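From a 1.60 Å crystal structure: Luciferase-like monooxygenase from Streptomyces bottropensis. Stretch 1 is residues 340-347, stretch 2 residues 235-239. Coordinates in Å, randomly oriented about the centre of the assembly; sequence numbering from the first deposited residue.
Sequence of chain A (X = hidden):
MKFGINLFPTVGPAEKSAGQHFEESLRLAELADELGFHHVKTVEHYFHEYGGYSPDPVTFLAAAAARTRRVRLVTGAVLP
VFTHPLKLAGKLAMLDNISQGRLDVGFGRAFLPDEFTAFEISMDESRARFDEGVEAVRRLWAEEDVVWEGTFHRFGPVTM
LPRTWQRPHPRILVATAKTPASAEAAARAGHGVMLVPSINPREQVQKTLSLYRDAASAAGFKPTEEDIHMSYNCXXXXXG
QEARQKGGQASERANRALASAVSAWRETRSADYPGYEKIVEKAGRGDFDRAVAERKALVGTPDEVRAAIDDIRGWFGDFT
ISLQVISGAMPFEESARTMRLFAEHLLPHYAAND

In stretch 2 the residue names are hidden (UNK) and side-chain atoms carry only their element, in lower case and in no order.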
# COMPACT_ATOMS: atom_id res chain seq x y z
N ARG A 340 18.61 17.88 -10.03
CA ARG A 340 20.04 18.13 -9.83
C ARG A 340 20.36 19.62 -9.86
O ARG A 340 21.17 20.09 -9.05
CB ARG A 340 20.85 17.37 -10.89
CG ARG A 340 20.83 15.87 -10.68
CD ARG A 340 21.95 15.15 -11.42
NE ARG A 340 21.95 13.72 -11.08
CZ ARG A 340 21.43 12.77 -11.84
NH1 ARG A 340 20.86 13.08 -13.00
NH2 ARG A 340 21.48 11.50 -11.45
N LEU A 341 19.74 20.37 -10.77
CA LEU A 341 20.00 21.81 -10.81
C LEU A 341 19.46 22.50 -9.57
O LEU A 341 20.11 23.40 -9.02
CB LEU A 341 19.39 22.42 -12.08
CG LEU A 341 20.12 22.12 -13.39
CD1 LEU A 341 19.28 22.61 -14.59
CD2 LEU A 341 21.52 22.73 -13.42
N PHE A 342 18.28 22.09 -9.11
CA PHE A 342 17.73 22.68 -7.90
C PHE A 342 18.63 22.39 -6.71
O PHE A 342 18.88 23.27 -5.88
CB PHE A 342 16.31 22.15 -7.64
CG PHE A 342 15.51 23.01 -6.71
CD1 PHE A 342 14.57 23.90 -7.20
CD2 PHE A 342 15.69 22.92 -5.33
CE1 PHE A 342 13.84 24.70 -6.34
CE2 PHE A 342 14.95 23.72 -4.47
CZ PHE A 342 14.03 24.61 -4.98
N ALA A 343 19.12 21.15 -6.61
CA ALA A 343 19.95 20.78 -5.47
C ALA A 343 21.27 21.54 -5.46
O ALA A 343 21.75 21.96 -4.40
CB ALA A 343 20.19 19.27 -5.49
N GLU A 344 21.88 21.73 -6.63
CA GLU A 344 23.18 22.39 -6.68
C GLU A 344 23.07 23.89 -6.47
O GLU A 344 23.91 24.50 -5.79
CB GLU A 344 23.86 22.09 -8.01
CG GLU A 344 25.32 22.54 -8.06
CD GLU A 344 25.95 22.38 -9.43
OE1 GLU A 344 25.20 22.28 -10.43
OE2 GLU A 344 27.20 22.36 -9.51
N HIS A 345 22.05 24.52 -7.05
CA HIS A 345 22.01 25.97 -7.14
C HIS A 345 21.06 26.63 -6.15
O HIS A 345 21.23 27.83 -5.86
CB HIS A 345 21.63 26.41 -8.56
CG HIS A 345 22.66 26.05 -9.58
ND1 HIS A 345 22.53 24.98 -10.43
CD2 HIS A 345 23.85 26.62 -9.87
CE1 HIS A 345 23.59 24.91 -11.22
NE2 HIS A 345 24.41 25.89 -10.89
N LEU A 346 20.09 25.91 -5.61
CA LEU A 346 19.05 26.53 -4.80
C LEU A 346 18.98 25.98 -3.39
O LEU A 346 18.92 26.75 -2.42
CB LEU A 346 17.69 26.37 -5.50
CG LEU A 346 17.65 27.19 -6.80
CD1 LEU A 346 16.45 26.85 -7.65
CD2 LEU A 346 17.64 28.66 -6.44
N LEU A 347 18.98 24.65 -3.25
CA LEU A 347 18.92 24.04 -1.93
C LEU A 347 19.92 24.61 -0.92
O LEU A 347 19.52 24.85 0.23
CB LEU A 347 19.12 22.52 -2.05
CG LEU A 347 17.87 21.65 -2.16
CD1 LEU A 347 18.28 20.18 -2.02
CD2 LEU A 347 16.83 22.04 -1.11
N UNK A 235 10.30 22.98 -13.41
CA UNK A 235 11.17 22.50 -14.47
C UNK A 235 12.34 23.46 -14.58
O UNK A 235 12.14 24.67 -14.77
c UNK A 235 12.23 22.33 -17.56
c UNK A 235 11.18 21.71 -16.90
c UNK A 235 10.41 22.42 -15.81
o UNK A 235 13.32 19.73 -19.85
c UNK A 235 12.62 20.39 -18.87
c UNK A 235 10.87 20.41 -17.25
c UNK A 235 11.58 19.75 -18.25
c UNK A 235 12.94 21.69 -18.53
N UNK A 236 13.57 22.94 -14.46
CA UNK A 236 14.77 23.77 -14.54
C UNK A 236 15.65 23.30 -15.68
O UNK A 236 15.78 22.10 -15.93
c UNK A 236 15.57 23.70 -13.22
c UNK A 236 13.78 24.44 -11.60
c UNK A 236 16.17 24.51 -10.90
c UNK A 236 15.20 24.66 -12.08
N UNK A 237 16.27 24.26 -16.37
CA UNK A 237 17.33 23.98 -17.33
C UNK A 237 18.28 25.16 -17.32
O UNK A 237 17.91 26.27 -16.94
c UNK A 237 16.78 23.72 -18.73
N UNK A 238 19.54 24.91 -17.74
CA UNK A 238 20.50 26.01 -17.82
C UNK A 238 20.05 27.06 -18.83
O UNK A 238 20.32 28.26 -18.64
o UNK A 238 23.96 24.86 -15.21
c UNK A 238 23.24 25.45 -16.05
o UNK A 238 23.07 26.69 -16.04
c UNK A 238 22.55 24.61 -17.13
c UNK A 238 21.89 25.48 -18.21
N UNK A 239 19.40 26.62 -19.90
CA UNK A 239 18.79 27.50 -20.90
C UNK A 239 17.34 27.74 -20.48
O UNK A 239 16.50 26.84 -20.57
o UNK A 239 18.17 27.16 -24.53
c UNK A 239 18.16 27.63 -23.37
c UNK A 239 18.89 26.85 -22.28
o UNK A 239 17.58 28.70 -23.08

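Position 235 carries eight side-chain atoms: one carbon leading to a ring of six carbons, with a single oxygen attached to the ring carbon farthest from the backbone. The side chain is out of reach of stretch 1 and takes no part in the contact. A six-carbon ring bearing one oxygen is a phenol, so the residue is Tyr235. The residue is nevertheless buried, and its OH is hydrogen-bonded elsewhere in the structure, which suits a side chain that combines a large apolar ring with one polar atom needing a partner.

At position 236 there are four carbons and no other element. The chain forks at its second carbon, one bond beyond CB, and the CA-to-CB bond points toward the helix. One terminal carbon of the fork approaches three residues of stretch 1: it lies 4.0 Å from CB of Leu341, 4.0 Å from CB of Phe342 and 4.0 Å from CD1 of Leu346. Four carbons forked at the second give leucine, Leu236, and the methyl at the centre of these contacts is CD2. CD2 of Leu236 also comes within 3.7 Å of the backbone N of Phe342, so the side chain packs against the helix backbone as well as its side chains. With chi1 in m and chi2 in p, this compact apolar fork fits a buried site that offers it chiefly carbon.

Position 237 has a single side-chain carbon, CB. Its CA-to-CB bond points away from stretch 1, and the contact is made by the backbone instead: CD1 of Leu341 sits 3.6 Å from CA of position 237. A side chain of one carbon is alanine, Ala237. The position is buried, where a lone apolar methyl needs no polar partner, and it meets stretch 1 through its CA, not its side chain. CD1 of Leu341 also lies 3.8 Å from the backbone O of Leu236, so Leu341 packs along the main chain here.

Position 238 shows three carbons in a row, the third carrying two oxygens. Its CA-to-CB bond runs sideways, but the arm, with chi1 and chi2 both in m, brings its end nearer the helix. One carboxylate oxygen reaches 3.7 Å from CD2 of Leu341 and 4.0 Å from CE1 of His345. A carboxylate on a two-methylene arm is glutamate, hence Glu238, and the oxygen is OE2. Neither approach is a hydrogen bond; the ND1 of His345 instead donates to the backbone O of Leu341, 3.2 Å away. A long, flexible acid suits this exposed place, where its charged end can remain near solvent.

Position 239 has two carbons, the second bearing two oxygens, and touches nothing on stretch 1. The shorter acid is Asp239. It occupies the N-cap position before a helix, where its OD1 caps a backbone N just past the stretch, a role that aspartate's short arm serves well.

The contact thus works by apolar packing, with no hydrogen bond across it. Leu236 presses CD2 among Leu341, Phe342 and Leu346, while Leu341 lays CD1 over the backbone of stretch 2 and places CD2 beside the Glu238 carboxylate. Together the stretches bury 259 Å², and these two leucines contribute most of it.

Stretch 2 (235-239) YLAED
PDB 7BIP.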